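Local coordinates for luciferase-like monooxygenase (Streptomyces bottropensis, PDB 4US5), which probably acts as a flavin-dependent monooxygenase of the bacterial luciferase family and takes part in epoxide formation during biosynthesis of mensacarcin, at residues V227-E231 / S325-L329; Q237-H243 / R285-G289; L257-A261 / S314-D318. The contacts are given in a common frame with arbitrary orientation. Numbering follows the deposited sequence.

Contact 1: V227-E231 / S325-L329; sequences VCCAE and SYRLL
The last residues of a strand, 227-229, run extended (phi/psi -131/137 at Val-227, -127/98 at Cys-228, -112/137 at Cys-229) and pass into a loop, Ala-230 still extended (-146/173) and Glu-231 at -60/-33. Residues 325-329 form one helical turn, with Leu-329 N hydrogen-bonded to Ser-325 O at 3.0 Å. The two short axes cross almost perpendicularly, at 85°, and approach to 7.9 Å. Backbones come closest where Cys-229 CA lies 4.6 Å from Ser-325 CA, and there Ser-325 CA makes a CA-H...O contact with Cys-229 O at 3.4 Å. The side chain of Ser-325 (chi1 t) fastens this point: Cys-229 N donates to Ser-325 OG at 3.0 Å, and a water 2.7 Å from Ser-325 OG donates to Val-227 O at 2.9 Å. Strand alternation sends Val-227 and Cys-229, both chi1 t, toward the helix, while Cys-228 faces away, onto helix 233-251. Leu-328 and Leu-329, both mt, receive them: Val-227 CG1 meets Leu-329 CD1 at 3.8 Å, Cys-229 SG meets Leu-328 CB at 3.9 Å, and Cys-229 CB lies 4.2 Å from Leu-329 CG. Past the strand end, Leu-328 CD1 packs 3.5 Å from Ala-230 C, and Leu-328 CD2 touches Glu-231 OE1 at 3.8 Å at the solvent-exposed end of the contact. Val-294 of helix 291-305 touches both Cys-229 and Leu-329. The fold is the TIM barrel of luciferase-like monooxygenases: here the helix that follows strand 309-313 lies across the C-terminal end of the neighbouring parallel strand 221-229.

Contact 2: Q237-H243 / R285-G289; sequences QRVYATH and RYVVG
Two ring contacts side by side mark this interface: a near-parallel His-Tyr stack, and a valine methyl seated almost exactly over the centre of a second tyrosine. Rings of His-243 and Tyr-286 form an offset stack, centroids 3.9 Å apart and planes at 14°. One helical turn earlier, the Tyr-240 ring receives Val-288 CG2 in a CH-pi contact, 3.4 Å from the ring centroid and 9° off its normal. Residues 237-243 are helical, with some i to i+3 bonding (Ala-241 N to Arg-238 O, 3.2 Å); residues 286-289 are extended, and the axes run nearly antiparallel at 153°, 8.2 Å apart at their closest. The nearest CA pair, Gln-237 and Gly-289, is 6.9 Å apart. Helix 233-251 lies in the long excursion between TIM-barrel strand 221-229 and helix 291-305; short strand 286-289 pairs in parallel with the end of 221-229, and helix 233-251 packs on the face of this pair opposite helix 291-305. Tyr-240 and His-243 (both chi1 t) point toward the strand; Tyr-286 (chi1 m) and Val-288 (chi1 t) point back, while Val-287 faces helix 291-305. Tyr-240 CE1 lies 3.9 Å from Tyr-286 CD2, and a water joins Tyr-240 OH (3.1 Å) to Tyr-286 N (3.0 Å). A second water sits 2.9 Å from His-243 NE2 and weakly, at 3.4 Å, meets Tyr-286 OH. At the exposed end, Gln-237 (chi1 and chi2 m) brings NE2 to 3.5 Å from Val-288 CG1. Gly-289 has phi/psi 151/-167, angles at which a CB would press against Val-288 O.

Contact 3: L257-A261 / S314-D318; sequences LLPPA and SMIHD. With NA (sodium ion), chain M; NA (sodium ion), chain R.
Two sodium ions sit on the loop that leaves strand 309-313: one lies 2.9 Å from both Ser-314 O and Ile-316 N, the other 2.9 Å from Ser-314 N, with Val-10 and Gln-12 completing its site. A water 2.7 Å from the first ion donates to Ile-316 O at 2.8 Å. Neither 314-318 nor 257-261 is regular structure; their CA atoms approach closest at Pro-260 and His-317, 5.6 Å. The contact joins this loop, at the C-terminal end of a TIM-barrel strand, to the one between helices 233-251 and 261-268; Pro-260 and Asp-318 stand at N-cap positions, the latter capping through its side chain. His-317 (chi1 t, chi2 -95°) turns one ring face to Pro-260, whose CA makes a CH-pi contact 3.6 Å from the centroid, while CD2 of His-317 meets Leu-258 O edge-on at 3.2 Å. A water links His-317 ND1 (3.0 Å) to Ala-261 N (2.9 Å); His-317 NE2 is hydrogen-bonded to Glu-17 O. Leu-258 CD1 packs 3.7 Å from C of selenomethionine Met-315.

All three contacts lie on one side of the chain's centre. Contacts 1 and 2, centres about 11 Å apart, share the sheet: Cys-228 N to Val-287 O (2.8 Å) and Cys-228 O to Gly-289 N (3.1 Å) pair their strands, and Cys-228 SG packs 3.5 Å from Val-239 CG1. Contact 3, about 10 Å from contact 2 between centres, is tied to it by Thr-242 OG1 and Pro-259 O at 2.7 Å, and by His-243 CE1 3.6 Å from Met-315 SE. Tyr-326 OH and Ser-314 OG, 3.0 Å apart, connect contact 1 to the sodium-bearing loop of contact 3. All gather near the C-terminal strand ends, where TIM-barrel active sites generally open; no flavin is bound here.

Contact 1: V227-E231 / S325-L329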
# COMPACT_ATOMS: atom_id res chain seq x y z
N VAL B 227 -9.10 25.72 -1.93
CA VAL B 227 -10.29 26.42 -2.32
C VAL B 227 -11.40 26.09 -1.36
O VAL B 227 -11.58 24.94 -0.97
CB VAL B 227 -10.74 26.03 -3.73
CG1 VAL B 227 -11.98 26.81 -4.16
CG2 VAL B 227 -9.61 26.21 -4.73
N CYS B 228 -12.15 27.12 -0.98
CA CYS B 228 -13.34 26.97 -0.17
C CYS B 228 -14.49 27.68 -0.88
O CYS B 228 -14.59 28.92 -0.85
CB CYS B 228 -13.07 27.58 1.21
SG CYS B 228 -14.43 27.41 2.36
N CYS B 229 -15.29 26.90 -1.60
CA CYS B 229 -16.35 27.42 -2.46
C CYS B 229 -17.74 27.05 -1.90
O CYS B 229 -17.96 25.93 -1.40
CB CYS B 229 -16.18 26.90 -3.87
SG CYS B 229 -17.41 27.52 -5.04
N ALA B 230 -18.66 28.00 -1.92
CA ALA B 230 -20.06 27.74 -1.53
C ALA B 230 -20.93 28.63 -2.41
O ALA B 230 -20.41 29.40 -3.19
CB ALA B 230 -20.30 28.06 -0.09
N GLU B 231 -22.24 28.44 -2.32
CA GLU B 231 -23.15 29.07 -3.28
C GLU B 231 -23.03 30.59 -3.25
O GLU B 231 -23.19 31.22 -4.27
CB GLU B 231 -24.57 28.61 -3.06
CG GLU B 231 -25.52 28.99 -4.19
CD GLU B 231 -25.29 28.18 -5.48
OE1 GLU B 231 -25.70 26.98 -5.49
OE2 GLU B 231 -24.73 28.72 -6.49
N SER B 325 -18.52 22.09 -2.21
CA SER B 325 -17.43 22.91 -2.75
C SER B 325 -16.90 22.33 -4.05
O SER B 325 -16.83 23.02 -5.07
CB SER B 325 -16.32 23.13 -1.70
OG SER B 325 -15.30 24.00 -2.19
N TYR B 326 -16.63 21.01 -4.06
CA TYR B 326 -16.12 20.39 -5.24
C TYR B 326 -17.14 20.28 -6.38
O TYR B 326 -16.77 20.33 -7.54
CB TYR B 326 -15.50 18.99 -4.90
CG TYR B 326 -14.16 19.09 -4.22
CD1 TYR B 326 -14.07 19.18 -2.85
CD2 TYR B 326 -12.97 19.09 -4.95
CE1 TYR B 326 -12.83 19.28 -2.20
CE2 TYR B 326 -11.73 19.19 -4.31
CZ TYR B 326 -11.68 19.30 -2.94
OH TYR B 326 -10.42 19.34 -2.29
N ARG B 327 -18.42 20.08 -6.03
CA ARG B 327 -19.51 20.07 -7.01
C ARG B 327 -19.65 21.43 -7.69
O ARG B 327 -19.72 21.53 -8.90
CB ARG B 327 -20.84 19.76 -6.33
CG ARG B 327 -21.09 18.31 -6.13
CD ARG B 327 -22.60 18.06 -6.09
NE ARG B 327 -22.89 16.80 -5.47
CZ ARG B 327 -23.01 15.66 -6.14
NH1 ARG B 327 -22.90 15.65 -7.47
NH2 ARG B 327 -23.26 14.52 -5.48
N LEU B 328 -19.64 22.47 -6.89
CA LEU B 328 -19.78 23.85 -7.42
C LEU B 328 -18.61 24.23 -8.30
O LEU B 328 -18.78 24.85 -9.36
CB LEU B 328 -19.93 24.85 -6.28
CG LEU B 328 -21.19 24.79 -5.47
CD1 LEU B 328 -21.04 25.66 -4.23
CD2 LEU B 328 -22.43 25.21 -6.30
N LEU B 329 -17.40 23.78 -7.93
CA LEU B 329 -16.23 24.03 -8.75
C LEU B 329 -16.29 23.33 -10.12
O LEU B 329 -15.91 23.90 -11.14
CB LEU B 329 -14.93 23.62 -8.02
CG LEU B 329 -14.44 24.52 -6.92
CD1 LEU B 329 -13.32 23.82 -6.12
CD2 LEU B 329 -13.94 25.82 -7.54
O HOH W 1 -12.86 22.81 -2.43

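Contact 2: Q237-H243 / R285-G289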
# COMPACT_ATOMS: atom_id res chain seq x y z
N GLN B 237 -17.61 32.18 3.35
CA GLN B 237 -16.85 32.71 4.50
C GLN B 237 -17.10 31.92 5.75
O GLN B 237 -16.20 31.70 6.55
CB GLN B 237 -17.17 34.19 4.76
CG GLN B 237 -16.55 35.14 3.74
CD GLN B 237 -15.04 35.07 3.72
OE1 GLN B 237 -14.39 35.01 4.78
NE2 GLN B 237 -14.47 35.05 2.55
N ARG B 238 -18.34 31.47 5.94
CA ARG B 238 -18.68 30.63 7.07
C ARG B 238 -17.86 29.31 7.03
O ARG B 238 -17.24 28.93 8.03
CB ARG B 238 -20.16 30.31 7.09
CG ARG B 238 -20.59 29.30 8.15
CD ARG B 238 -22.05 28.88 8.01
NE ARG B 238 -22.28 27.66 8.80
CZ ARG B 238 -22.09 26.41 8.39
NH1 ARG B 238 -21.79 26.13 7.13
NH2 ARG B 238 -22.28 25.41 9.24
N VAL B 239 -17.89 28.64 5.89
CA VAL B 239 -17.14 27.35 5.74
C VAL B 239 -15.60 27.59 5.94
O VAL B 239 -14.91 26.78 6.57
CB VAL B 239 -17.45 26.69 4.37
CG1 VAL B 239 -16.64 25.40 4.20
CG2 VAL B 239 -18.93 26.40 4.24
N TYR B 240 -15.11 28.74 5.49
CA TYR B 240 -13.69 29.12 5.60
C TYR B 240 -13.23 29.41 7.03
O TYR B 240 -12.06 29.32 7.33
CB TYR B 240 -13.46 30.38 4.74
CG TYR B 240 -12.07 30.91 4.71
CD1 TYR B 240 -10.97 30.08 4.44
CD2 TYR B 240 -11.83 32.28 4.85
CE1 TYR B 240 -9.69 30.59 4.37
CE2 TYR B 240 -10.54 32.81 4.75
CZ TYR B 240 -9.49 31.96 4.51
OH TYR B 240 -8.22 32.49 4.45
N ALA B 241 -14.17 29.72 7.91
CA ALA B 241 -13.84 30.07 9.29
C ALA B 241 -13.08 28.94 10.02
O ALA B 241 -12.20 29.20 10.83
CB ALA B 241 -15.10 30.44 10.04
N THR B 242 -13.45 27.70 9.73
CA THR B 242 -12.69 26.54 10.19
C THR B 242 -11.20 26.68 9.96
O THR B 242 -10.37 26.48 10.87
CB THR B 242 -13.20 25.27 9.46
OG1 THR B 242 -14.52 24.98 9.92
CG2 THR B 242 -12.29 24.05 9.66
N HIS B 243 -10.84 27.04 8.73
CA HIS B 243 -9.45 27.15 8.38
C HIS B 243 -8.77 28.33 9.10
O HIS B 243 -7.62 28.24 9.51
CB HIS B 243 -9.32 27.30 6.89
CG HIS B 243 -8.05 26.76 6.35
ND1 HIS B 243 -7.84 26.60 5.01
CD2 HIS B 243 -6.94 26.31 6.97
CE1 HIS B 243 -6.63 26.09 4.82
NE2 HIS B 243 -6.09 25.86 6.00
N ARG B 285 -3.64 33.33 -0.21
CA ARG B 285 -3.10 32.02 0.09
C ARG B 285 -4.16 30.92 -0.13
O ARG B 285 -3.89 29.86 -0.72
CB ARG B 285 -2.60 31.94 1.52
CG ARG B 285 -1.95 30.60 1.84
CD ARG B 285 -1.73 30.39 3.31
NE ARG B 285 -0.64 31.24 3.80
CZ ARG B 285 0.65 30.92 3.72
NH1 ARG B 285 1.03 29.82 3.13
NH2 ARG B 285 1.55 31.75 4.19
N TYR B 286 -5.35 31.18 0.40
CA TYR B 286 -6.48 30.29 0.27
C TYR B 286 -7.58 31.04 -0.48
O TYR B 286 -7.90 32.20 -0.16
CB TYR B 286 -7.00 29.90 1.66
CG TYR B 286 -5.97 29.26 2.56
CD1 TYR B 286 -4.98 28.43 2.07
CD2 TYR B 286 -6.01 29.47 3.94
CE1 TYR B 286 -4.07 27.83 2.91
CE2 TYR B 286 -5.10 28.87 4.79
CZ TYR B 286 -4.13 28.07 4.28
OH TYR B 286 -3.22 27.47 5.09
N VAL B 287 -8.15 30.39 -1.48
CA VAL B 287 -9.12 31.02 -2.36
C VAL B 287 -10.51 30.70 -1.90
O VAL B 287 -10.91 29.52 -1.86
CB VAL B 287 -8.90 30.57 -3.80
CG1 VAL B 287 -9.97 31.12 -4.73
CG2 VAL B 287 -7.52 31.00 -4.25
N VAL B 288 -11.30 31.75 -1.61
CA VAL B 288 -12.59 31.59 -0.95
C VAL B 288 -13.65 32.41 -1.68
O VAL B 288 -13.37 33.56 -2.08
CB VAL B 288 -12.55 32.09 0.50
CG1 VAL B 288 -13.90 31.90 1.19
CG2 VAL B 288 -11.44 31.41 1.27
N GLY B 289 -14.85 31.86 -1.81
CA GLY B 289 -15.98 32.63 -2.30
C GLY B 289 -17.05 31.86 -3.03
O GLY B 289 -17.06 30.61 -3.04
O HOH W 2 -5.80 33.13 2.64
O HOH W 3 -3.60 24.59 6.78

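Contact 3: L257-A261 / S314-D318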
# COMPACT_ATOMS: atom_id res chain seq x y z
N LEU B 257 -8.03 18.98 16.15
CA LEU B 257 -8.70 18.63 14.94
C LEU B 257 -9.35 19.87 14.32
O LEU B 257 -9.57 20.88 15.01
CB LEU B 257 -9.75 17.56 15.22
CG LEU B 257 -9.28 16.28 15.95
CD1 LEU B 257 -10.44 15.31 16.04
CD2 LEU B 257 -8.09 15.63 15.26
N LEU B 258 -9.66 19.81 13.01
CA LEU B 258 -10.32 20.93 12.36
C LEU B 258 -11.63 21.29 13.09
O LEU B 258 -12.48 20.43 13.31
CB LEU B 258 -10.62 20.64 10.89
CG LEU B 258 -9.50 20.65 9.86
CD1 LEU B 258 -10.12 20.65 8.44
CD2 LEU B 258 -8.58 21.81 10.01
N PRO B 259 -11.79 22.58 13.48
CA PRO B 259 -13.00 22.96 14.22
C PRO B 259 -14.26 23.14 13.35
O PRO B 259 -14.17 23.47 12.14
CB PRO B 259 -12.61 24.29 14.85
CG PRO B 259 -11.60 24.88 13.92
CD PRO B 259 -10.84 23.70 13.35
N PRO B 260 -15.45 22.98 13.96
CA PRO B 260 -16.69 23.19 13.19
C PRO B 260 -16.84 24.63 12.76
O PRO B 260 -16.37 25.53 13.47
CB PRO B 260 -17.80 22.74 14.15
CG PRO B 260 -17.15 22.31 15.42
CD PRO B 260 -15.68 22.58 15.35
N ALA B 261 -17.51 24.84 11.63
CA ALA B 261 -17.61 26.15 11.02
C ALA B 261 -18.27 27.19 11.94
O ALA B 261 -17.77 28.30 12.09
CB ALA B 261 -18.37 26.06 9.69
N SER B 314 -8.62 21.07 0.19
CA SER B 314 -9.60 21.66 1.07
C SER B 314 -9.33 21.36 2.55
O SER B 314 -8.75 20.32 2.90
CB SER B 314 -11.00 21.22 0.65
OG SER B 314 -11.11 19.80 0.63
N MSE B 315 -9.73 22.29 3.41
CA MSE B 315 -9.64 22.13 4.86
C MSE B 315 -11.00 22.50 5.40
O MSE B 315 -11.17 23.53 6.03
CB MSE B 315 -8.57 23.05 5.41
CG MSE B 315 -7.16 22.46 5.29
SE MSE B 315 -6.44 22.77 3.51
CE MSE B 315 -4.55 22.36 3.83
N ILE B 316 -11.98 21.63 5.15
CA ILE B 316 -13.38 21.90 5.43
C ILE B 316 -13.85 20.88 6.47
O ILE B 316 -13.59 19.68 6.36
CB ILE B 316 -14.22 21.82 4.14
CG1 ILE B 316 -13.87 23.00 3.21
CG2 ILE B 316 -15.69 21.82 4.44
CD1 ILE B 316 -14.49 22.95 1.82
N HIS B 317 -14.54 21.37 7.50
CA HIS B 317 -14.91 20.53 8.63
C HIS B 317 -15.95 19.48 8.24
O HIS B 317 -15.85 18.31 8.61
CB HIS B 317 -15.45 21.38 9.77
CG HIS B 317 -15.98 20.57 10.91
ND1 HIS B 317 -17.31 20.25 11.03
CD2 HIS B 317 -15.35 19.98 11.96
CE1 HIS B 317 -17.49 19.49 12.10
NE2 HIS B 317 -16.31 19.33 12.69
N ASP B 318 -16.99 19.91 7.52
CA ASP B 318 -18.16 19.09 7.27
C ASP B 318 -18.16 18.53 5.89
O ASP B 318 -18.16 19.26 4.94
CB ASP B 318 -19.44 19.94 7.54
CG ASP B 318 -20.73 19.10 7.63
OD1 ASP B 318 -20.99 18.17 6.82
OD2 ASP B 318 -21.47 19.35 8.60
NA NA M . -11.35 19.23 3.71
NA NA R . -7.90 18.27 0.39
O HOH W 4 -18.81 22.64 10.16
O HOH W 5 -12.52 17.38 5.21